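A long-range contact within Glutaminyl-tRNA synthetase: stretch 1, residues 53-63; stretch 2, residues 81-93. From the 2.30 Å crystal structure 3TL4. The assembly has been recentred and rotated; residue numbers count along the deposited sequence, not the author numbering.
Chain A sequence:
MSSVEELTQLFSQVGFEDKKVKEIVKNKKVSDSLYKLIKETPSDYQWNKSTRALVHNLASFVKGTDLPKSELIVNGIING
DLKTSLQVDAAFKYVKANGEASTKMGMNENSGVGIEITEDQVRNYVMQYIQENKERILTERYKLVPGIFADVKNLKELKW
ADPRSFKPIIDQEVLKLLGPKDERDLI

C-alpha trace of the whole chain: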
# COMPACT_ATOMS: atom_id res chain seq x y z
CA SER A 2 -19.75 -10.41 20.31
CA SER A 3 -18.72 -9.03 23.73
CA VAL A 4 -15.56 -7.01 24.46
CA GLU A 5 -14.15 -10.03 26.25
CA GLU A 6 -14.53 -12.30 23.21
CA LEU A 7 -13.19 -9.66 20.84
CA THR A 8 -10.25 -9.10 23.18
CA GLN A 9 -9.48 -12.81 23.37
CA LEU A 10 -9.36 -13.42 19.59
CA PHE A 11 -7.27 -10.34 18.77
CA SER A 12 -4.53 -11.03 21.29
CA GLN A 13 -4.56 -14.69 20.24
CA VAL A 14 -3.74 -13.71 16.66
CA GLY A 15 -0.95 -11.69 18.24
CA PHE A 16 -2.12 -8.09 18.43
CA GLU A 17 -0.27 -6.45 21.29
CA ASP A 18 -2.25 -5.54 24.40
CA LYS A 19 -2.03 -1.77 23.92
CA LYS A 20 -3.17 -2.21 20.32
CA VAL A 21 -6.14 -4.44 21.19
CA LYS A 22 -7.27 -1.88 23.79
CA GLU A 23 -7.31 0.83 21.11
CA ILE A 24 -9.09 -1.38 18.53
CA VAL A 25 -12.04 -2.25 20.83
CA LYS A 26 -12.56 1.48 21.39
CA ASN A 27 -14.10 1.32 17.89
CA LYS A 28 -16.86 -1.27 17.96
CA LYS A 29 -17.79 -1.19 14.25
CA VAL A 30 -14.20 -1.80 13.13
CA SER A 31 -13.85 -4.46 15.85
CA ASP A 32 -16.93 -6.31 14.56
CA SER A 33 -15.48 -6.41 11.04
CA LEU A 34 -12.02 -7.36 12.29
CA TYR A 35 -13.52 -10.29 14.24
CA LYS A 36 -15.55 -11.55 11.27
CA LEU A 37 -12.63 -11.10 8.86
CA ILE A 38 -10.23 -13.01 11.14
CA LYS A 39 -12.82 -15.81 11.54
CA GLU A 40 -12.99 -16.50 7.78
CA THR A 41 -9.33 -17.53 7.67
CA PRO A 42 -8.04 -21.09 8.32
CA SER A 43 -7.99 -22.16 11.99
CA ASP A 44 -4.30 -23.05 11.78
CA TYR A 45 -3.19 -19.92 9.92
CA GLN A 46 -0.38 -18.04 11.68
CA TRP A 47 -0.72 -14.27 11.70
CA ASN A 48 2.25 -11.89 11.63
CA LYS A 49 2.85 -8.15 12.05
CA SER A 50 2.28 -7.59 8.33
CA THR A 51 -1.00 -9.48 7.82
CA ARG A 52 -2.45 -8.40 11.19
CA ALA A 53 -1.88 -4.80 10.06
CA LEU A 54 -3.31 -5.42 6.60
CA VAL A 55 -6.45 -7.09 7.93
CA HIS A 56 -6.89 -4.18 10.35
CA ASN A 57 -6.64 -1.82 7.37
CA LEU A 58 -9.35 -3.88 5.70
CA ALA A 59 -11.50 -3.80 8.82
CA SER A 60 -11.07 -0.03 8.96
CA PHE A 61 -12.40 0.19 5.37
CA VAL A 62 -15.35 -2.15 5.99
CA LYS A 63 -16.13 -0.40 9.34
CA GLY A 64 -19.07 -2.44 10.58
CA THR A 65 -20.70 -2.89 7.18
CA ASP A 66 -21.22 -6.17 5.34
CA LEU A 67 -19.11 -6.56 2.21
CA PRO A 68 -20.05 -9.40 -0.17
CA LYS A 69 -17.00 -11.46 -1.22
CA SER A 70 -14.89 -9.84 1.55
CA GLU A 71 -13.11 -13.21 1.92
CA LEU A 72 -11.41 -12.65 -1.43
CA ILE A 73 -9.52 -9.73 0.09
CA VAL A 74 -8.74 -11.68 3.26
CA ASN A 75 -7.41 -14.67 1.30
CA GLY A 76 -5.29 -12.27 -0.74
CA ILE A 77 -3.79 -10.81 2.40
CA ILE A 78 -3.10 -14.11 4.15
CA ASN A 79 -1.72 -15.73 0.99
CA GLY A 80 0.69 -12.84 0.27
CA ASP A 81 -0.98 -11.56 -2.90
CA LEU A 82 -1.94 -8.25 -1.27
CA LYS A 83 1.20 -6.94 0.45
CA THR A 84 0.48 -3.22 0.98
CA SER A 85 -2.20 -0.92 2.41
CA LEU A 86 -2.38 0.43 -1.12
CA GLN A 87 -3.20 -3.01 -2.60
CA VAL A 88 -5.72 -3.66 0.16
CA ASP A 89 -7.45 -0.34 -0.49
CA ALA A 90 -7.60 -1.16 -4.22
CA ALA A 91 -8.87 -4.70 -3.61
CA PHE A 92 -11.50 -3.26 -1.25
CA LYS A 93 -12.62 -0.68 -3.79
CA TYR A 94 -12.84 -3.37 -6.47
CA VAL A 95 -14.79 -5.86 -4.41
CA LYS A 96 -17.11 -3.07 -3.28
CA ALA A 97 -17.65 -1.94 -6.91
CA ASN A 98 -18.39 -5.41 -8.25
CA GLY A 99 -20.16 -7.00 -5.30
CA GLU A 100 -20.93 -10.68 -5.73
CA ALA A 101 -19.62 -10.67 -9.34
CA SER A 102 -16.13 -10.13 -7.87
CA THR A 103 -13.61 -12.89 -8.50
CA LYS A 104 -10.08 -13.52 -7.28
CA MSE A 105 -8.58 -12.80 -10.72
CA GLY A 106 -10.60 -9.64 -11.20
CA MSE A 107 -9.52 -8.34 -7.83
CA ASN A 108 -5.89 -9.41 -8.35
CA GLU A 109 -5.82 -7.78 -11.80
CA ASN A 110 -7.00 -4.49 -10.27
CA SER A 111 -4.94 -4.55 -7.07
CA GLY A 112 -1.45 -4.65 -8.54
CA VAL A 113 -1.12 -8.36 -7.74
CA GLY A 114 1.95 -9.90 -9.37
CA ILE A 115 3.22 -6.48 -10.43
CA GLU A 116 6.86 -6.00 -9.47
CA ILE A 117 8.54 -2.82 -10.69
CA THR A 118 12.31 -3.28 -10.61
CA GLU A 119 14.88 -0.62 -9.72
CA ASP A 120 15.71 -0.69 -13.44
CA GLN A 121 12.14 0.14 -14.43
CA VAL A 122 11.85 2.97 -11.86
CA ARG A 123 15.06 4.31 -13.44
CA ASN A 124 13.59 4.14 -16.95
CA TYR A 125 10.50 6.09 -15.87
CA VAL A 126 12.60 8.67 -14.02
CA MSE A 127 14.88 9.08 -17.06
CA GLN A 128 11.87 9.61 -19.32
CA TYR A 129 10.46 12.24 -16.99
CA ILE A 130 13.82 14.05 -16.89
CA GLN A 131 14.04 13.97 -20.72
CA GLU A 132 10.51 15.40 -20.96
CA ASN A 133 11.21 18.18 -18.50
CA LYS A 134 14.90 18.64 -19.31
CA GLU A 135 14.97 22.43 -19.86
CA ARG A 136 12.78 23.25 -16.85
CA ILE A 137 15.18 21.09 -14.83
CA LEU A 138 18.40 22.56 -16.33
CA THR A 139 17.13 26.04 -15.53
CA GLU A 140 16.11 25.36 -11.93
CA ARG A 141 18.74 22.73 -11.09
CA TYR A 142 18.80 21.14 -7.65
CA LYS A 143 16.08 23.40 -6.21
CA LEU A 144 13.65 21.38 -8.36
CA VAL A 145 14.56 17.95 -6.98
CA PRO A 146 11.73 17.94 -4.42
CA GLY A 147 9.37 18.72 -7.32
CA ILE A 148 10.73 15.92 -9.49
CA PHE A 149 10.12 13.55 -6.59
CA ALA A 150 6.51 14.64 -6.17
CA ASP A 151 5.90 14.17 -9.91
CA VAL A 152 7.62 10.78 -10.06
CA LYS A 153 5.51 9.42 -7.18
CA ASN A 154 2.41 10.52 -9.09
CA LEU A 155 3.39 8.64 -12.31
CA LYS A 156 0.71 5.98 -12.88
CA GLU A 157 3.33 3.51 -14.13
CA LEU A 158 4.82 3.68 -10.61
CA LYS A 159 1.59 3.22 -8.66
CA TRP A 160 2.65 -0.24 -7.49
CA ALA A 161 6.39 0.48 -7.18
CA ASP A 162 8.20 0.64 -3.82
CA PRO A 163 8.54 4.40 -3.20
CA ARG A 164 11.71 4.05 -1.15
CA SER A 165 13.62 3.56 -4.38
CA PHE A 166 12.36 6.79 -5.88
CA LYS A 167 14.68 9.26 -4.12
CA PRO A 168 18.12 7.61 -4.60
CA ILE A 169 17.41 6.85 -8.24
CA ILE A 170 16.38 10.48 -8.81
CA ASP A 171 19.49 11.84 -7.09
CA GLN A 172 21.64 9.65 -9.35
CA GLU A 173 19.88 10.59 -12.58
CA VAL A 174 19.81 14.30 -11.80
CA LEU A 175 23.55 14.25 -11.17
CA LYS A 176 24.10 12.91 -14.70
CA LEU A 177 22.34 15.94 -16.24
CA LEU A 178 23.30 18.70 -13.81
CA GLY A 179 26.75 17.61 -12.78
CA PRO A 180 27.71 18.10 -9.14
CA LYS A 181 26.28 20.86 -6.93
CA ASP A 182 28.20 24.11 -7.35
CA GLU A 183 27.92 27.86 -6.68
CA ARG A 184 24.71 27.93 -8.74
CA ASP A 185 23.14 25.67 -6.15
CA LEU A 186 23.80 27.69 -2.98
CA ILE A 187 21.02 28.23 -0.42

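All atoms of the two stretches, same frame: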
# COMPACT_ATOMS: atom_id res chain seq x y z
N ALA A 53 -1.72 -6.21 10.40
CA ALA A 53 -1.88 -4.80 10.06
C ALA A 53 -2.76 -4.64 8.83
O ALA A 53 -3.60 -3.75 8.77
CB ALA A 53 -0.52 -4.16 9.83
N LEU A 54 -2.57 -5.51 7.85
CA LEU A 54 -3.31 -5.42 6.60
C LEU A 54 -4.79 -5.75 6.81
O LEU A 54 -5.66 -5.11 6.22
CB LEU A 54 -2.69 -6.33 5.54
CG LEU A 54 -1.31 -5.89 5.04
CD1 LEU A 54 -0.68 -6.96 4.14
CD2 LEU A 54 -1.42 -4.58 4.30
N VAL A 55 -5.06 -6.74 7.65
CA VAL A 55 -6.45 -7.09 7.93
C VAL A 55 -7.11 -5.98 8.77
O VAL A 55 -8.29 -5.68 8.59
CB VAL A 55 -6.61 -8.49 8.56
CG1 VAL A 55 -5.97 -8.54 9.94
CG2 VAL A 55 -8.08 -8.86 8.65
N HIS A 56 -6.35 -5.34 9.65
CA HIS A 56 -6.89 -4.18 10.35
C HIS A 56 -7.21 -3.02 9.39
O HIS A 56 -8.26 -2.39 9.51
CB HIS A 56 -5.98 -3.71 11.47
CG HIS A 56 -6.61 -2.67 12.35
ND1 HIS A 56 -6.00 -1.48 12.67
CD2 HIS A 56 -7.83 -2.64 12.94
CE1 HIS A 56 -6.81 -0.77 13.43
NE2 HIS A 56 -7.93 -1.45 13.61
N ASN A 57 -6.32 -2.75 8.45
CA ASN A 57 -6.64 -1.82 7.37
C ASN A 57 -7.98 -2.17 6.74
O ASN A 57 -8.84 -1.31 6.57
CB ASN A 57 -5.60 -1.89 6.25
CG ASN A 57 -4.30 -1.21 6.61
OD1 ASN A 57 -3.26 -1.53 6.02
ND2 ASN A 57 -4.34 -0.27 7.55
N LEU A 58 -8.13 -3.44 6.36
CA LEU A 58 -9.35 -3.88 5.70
C LEU A 58 -10.56 -3.65 6.59
O LEU A 58 -11.60 -3.20 6.11
CB LEU A 58 -9.28 -5.36 5.32
CG LEU A 58 -10.56 -5.88 4.66
CD1 LEU A 58 -10.95 -5.01 3.45
CD2 LEU A 58 -10.38 -7.32 4.24
N ALA A 59 -10.42 -3.97 7.87
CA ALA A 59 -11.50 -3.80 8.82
C ALA A 59 -11.85 -2.32 8.92
O ALA A 59 -13.02 -1.97 9.09
CB ALA A 59 -11.12 -4.34 10.18
N SER A 60 -10.84 -1.47 8.82
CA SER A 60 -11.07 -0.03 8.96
C SER A 60 -11.80 0.53 7.73
O SER A 60 -12.48 1.56 7.82
CB SER A 60 -9.76 0.71 9.27
OG SER A 60 -9.04 1.00 8.08
N PHE A 61 -11.68 -0.17 6.60
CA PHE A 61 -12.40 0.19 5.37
C PHE A 61 -13.85 -0.30 5.42
O PHE A 61 -14.77 0.40 5.02
CB PHE A 61 -11.73 -0.46 4.17
CG PHE A 61 -10.34 0.01 3.91
CD1 PHE A 61 -9.99 1.33 4.11
CD2 PHE A 61 -9.38 -0.88 3.47
CE1 PHE A 61 -8.71 1.75 3.87
CE2 PHE A 61 -8.10 -0.47 3.22
CZ PHE A 61 -7.76 0.85 3.42
N VAL A 62 -14.04 -1.53 5.90
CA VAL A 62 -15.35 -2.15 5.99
C VAL A 62 -16.21 -1.48 7.08
O VAL A 62 -17.41 -1.29 6.89
CB VAL A 62 -15.23 -3.65 6.29
CG1 VAL A 62 -16.59 -4.26 6.56
CG2 VAL A 62 -14.54 -4.36 5.14
N LYS A 63 -15.56 -1.15 8.20
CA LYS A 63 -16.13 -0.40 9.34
C LYS A 63 -17.57 -0.72 9.72
O LYS A 63 -18.46 0.15 9.71
CB LYS A 63 -15.89 1.13 9.21
CG LYS A 63 -16.43 1.75 7.92
CD LYS A 63 -15.84 3.15 7.66
CE LYS A 63 -16.20 3.65 6.25
NZ LYS A 63 -17.32 4.63 6.20
N ASP A 81 -0.67 -12.26 -1.66
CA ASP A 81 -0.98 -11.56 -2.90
C ASP A 81 -1.07 -10.04 -2.67
O ASP A 81 -0.50 -9.25 -3.42
CB ASP A 81 -2.28 -12.09 -3.51
CG ASP A 81 -2.13 -13.49 -4.12
OD1 ASP A 81 -0.97 -13.93 -4.39
OD2 ASP A 81 -3.17 -14.16 -4.34
N LEU A 82 -1.77 -9.65 -1.61
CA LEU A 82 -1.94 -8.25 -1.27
C LEU A 82 -0.99 -7.88 -0.14
O LEU A 82 -1.25 -8.20 1.02
CB LEU A 82 -3.38 -7.99 -0.83
CG LEU A 82 -4.47 -8.42 -1.82
CD1 LEU A 82 -5.84 -8.20 -1.22
CD2 LEU A 82 -4.35 -7.66 -3.14
N LYS A 83 0.11 -7.21 -0.49
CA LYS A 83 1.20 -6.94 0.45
C LYS A 83 1.16 -5.55 1.08
O LYS A 83 1.79 -5.33 2.11
CB LYS A 83 2.57 -7.12 -0.23
CG LYS A 83 2.83 -8.49 -0.82
CD LYS A 83 2.80 -9.58 0.24
CE LYS A 83 4.05 -9.56 1.12
NZ LYS A 83 4.11 -10.71 2.07
N THR A 84 0.46 -4.60 0.46
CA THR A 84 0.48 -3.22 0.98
C THR A 84 -0.92 -2.69 1.30
O THR A 84 -1.92 -3.24 0.84
CB THR A 84 1.20 -2.25 0.00
OG1 THR A 84 0.47 -2.19 -1.23
CG2 THR A 84 2.61 -2.72 -0.29
N SER A 85 -0.96 -1.62 2.10
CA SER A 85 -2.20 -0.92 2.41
C SER A 85 -2.84 -0.44 1.13
O SER A 85 -4.06 -0.40 1.00
CB SER A 85 -1.94 0.30 3.29
OG SER A 85 -1.41 -0.10 4.53
N LEU A 86 -1.97 -0.05 0.20
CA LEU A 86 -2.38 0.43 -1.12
C LEU A 86 -3.09 -0.67 -1.92
O LEU A 86 -4.12 -0.41 -2.53
CB LEU A 86 -1.16 0.94 -1.87
CG LEU A 86 -1.44 1.78 -3.11
CD1 LEU A 86 -2.03 3.11 -2.69
CD2 LEU A 86 -0.18 1.98 -3.93
N GLN A 87 -2.56 -1.89 -1.90
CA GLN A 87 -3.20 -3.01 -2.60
C GLN A 87 -4.50 -3.40 -1.91
O GLN A 87 -5.47 -3.79 -2.58
CB GLN A 87 -2.29 -4.24 -2.64
CG GLN A 87 -1.09 -4.11 -3.57
CD GLN A 87 -0.35 -5.42 -3.71
OE1 GLN A 87 0.49 -5.77 -2.89
NE2 GLN A 87 -0.65 -6.16 -4.77
N VAL A 88 -4.52 -3.31 -0.59
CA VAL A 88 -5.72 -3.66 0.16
C VAL A 88 -6.83 -2.65 -0.10
O VAL A 88 -8.00 -3.01 -0.23
CB VAL A 88 -5.45 -3.80 1.66
CG1 VAL A 88 -6.75 -4.11 2.40
CG2 VAL A 88 -4.43 -4.90 1.90
N ASP A 89 -6.47 -1.37 -0.17
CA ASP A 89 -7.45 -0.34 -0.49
C ASP A 89 -8.02 -0.54 -1.90
O ASP A 89 -9.23 -0.47 -2.10
CB ASP A 89 -6.84 1.07 -0.33
CG ASP A 89 -7.83 2.18 -0.65
OD1 ASP A 89 -8.69 2.49 0.21
OD2 ASP A 89 -7.76 2.75 -1.76
N ALA A 90 -7.15 -0.81 -2.87
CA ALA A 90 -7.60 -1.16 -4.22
C ALA A 90 -8.50 -2.40 -4.27
O ALA A 90 -9.53 -2.40 -4.92
CB ALA A 90 -6.40 -1.34 -5.15
N ALA A 91 -8.09 -3.47 -3.61
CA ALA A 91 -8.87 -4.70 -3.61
C ALA A 91 -10.24 -4.44 -2.97
O ALA A 91 -11.26 -4.92 -3.44
CB ALA A 91 -8.13 -5.80 -2.87
N PHE A 92 -10.26 -3.67 -1.88
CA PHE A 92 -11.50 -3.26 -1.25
C PHE A 92 -12.39 -2.46 -2.20
O PHE A 92 -13.58 -2.73 -2.34
CB PHE A 92 -11.24 -2.45 0.02
CG PHE A 92 -12.47 -1.82 0.60
CD1 PHE A 92 -13.38 -2.58 1.31
CD2 PHE A 92 -12.73 -0.48 0.41
CE1 PHE A 92 -14.54 -2.02 1.82
CE2 PHE A 92 -13.87 0.10 0.93
CZ PHE A 92 -14.77 -0.68 1.63
N LYS A 93 -11.83 -1.46 -2.86
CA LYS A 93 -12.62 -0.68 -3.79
C LYS A 93 -13.18 -1.53 -4.92
O LYS A 93 -14.29 -1.30 -5.36
CB LYS A 93 -11.83 0.51 -4.32
CG LYS A 93 -11.70 1.61 -3.29
CD LYS A 93 -10.58 2.59 -3.58
CE LYS A 93 -10.47 3.62 -2.46
NZ LYS A 93 -9.34 4.57 -2.64

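The apolar centre of this contact is Val 88, whose CA-to-CB bond points toward the other stretch and whose two methyl groups are both engaged. Val 88 CG2 lies 3.9 Å from Leu 54 CD2, while Val 88 CG1 lies 4.1 Å from Leu 58 CB and 4.0 Å from Phe 61 CE2, the last approach coming at the edge of the Phe 61 ring, near its plane. One valine thus meets three residues spaced at i, i+4 and i+7, the repeat that sets side chains along one side of a helix.

The backbone arrangement is consistent with this packing. Helix 53-62 and helix 85-93 run in broadly the same direction, with 38° between their N-to-C directions and 9.6 Å between their axes at closest approach. The register pairs Leu 54 with Ser 85 (CA to CA, 6.2 Å) and Leu 58 with Val 88 (CA to CA, 6.6 Å).

Toward the C-terminal ends, Phe 92 takes over. Phe 61 CB sits 3.7 Å from the centroid of the Phe 92 ring and only 2° off its normal, a CH-pi contact over the face. The two rings are near parallel, at 28°, but slid apart, with centroids separated by 5.5 Å, so they barely overlap; the CB placement, rather than ring-on-ring stacking, defines this pair. Leu 58 CD1, 4.0 Å from Phe 92 CD1, and Val 62 CG2, 4.1 Å from Phe 92 CE1, add further van der Waals contacts to the same ring.

At the N-terminal end of helix 85-93, Leu 54 packs against backbone as well as side chain. Its CA-to-CB bond points sideways, yet the m,t rotamer brings its methyls close: Leu 54 CD1 is 3.4 Å from Leu 82 O, and Leu 54 CD2 is 3.6 Å from Thr 84 C. The turn it covers is held by its own bonds. Thr 84 OG1 accepts from Gln 87 N at 3.1 Å, capping the helix, and Lys 83 N donates to Gln 87 OE1 at 2.8 Å.

The polar edge carries the single hydrogen bond between the stretches: Ser 85 OG donates to Asn 57 OD1 at 2.8 Å, fastening the first turn of helix 85-93 to its neighbour. Farther along, Asp 89 OD1 lies over one face of the Phe 61 ring, 3.7 Å from Phe 61 CZ, while Asp 89 OD2 forms a salt bridge with Lys 93 NZ at 2.6 Å, one helical turn on. In all, 494 Å² is buried, summed over both sides.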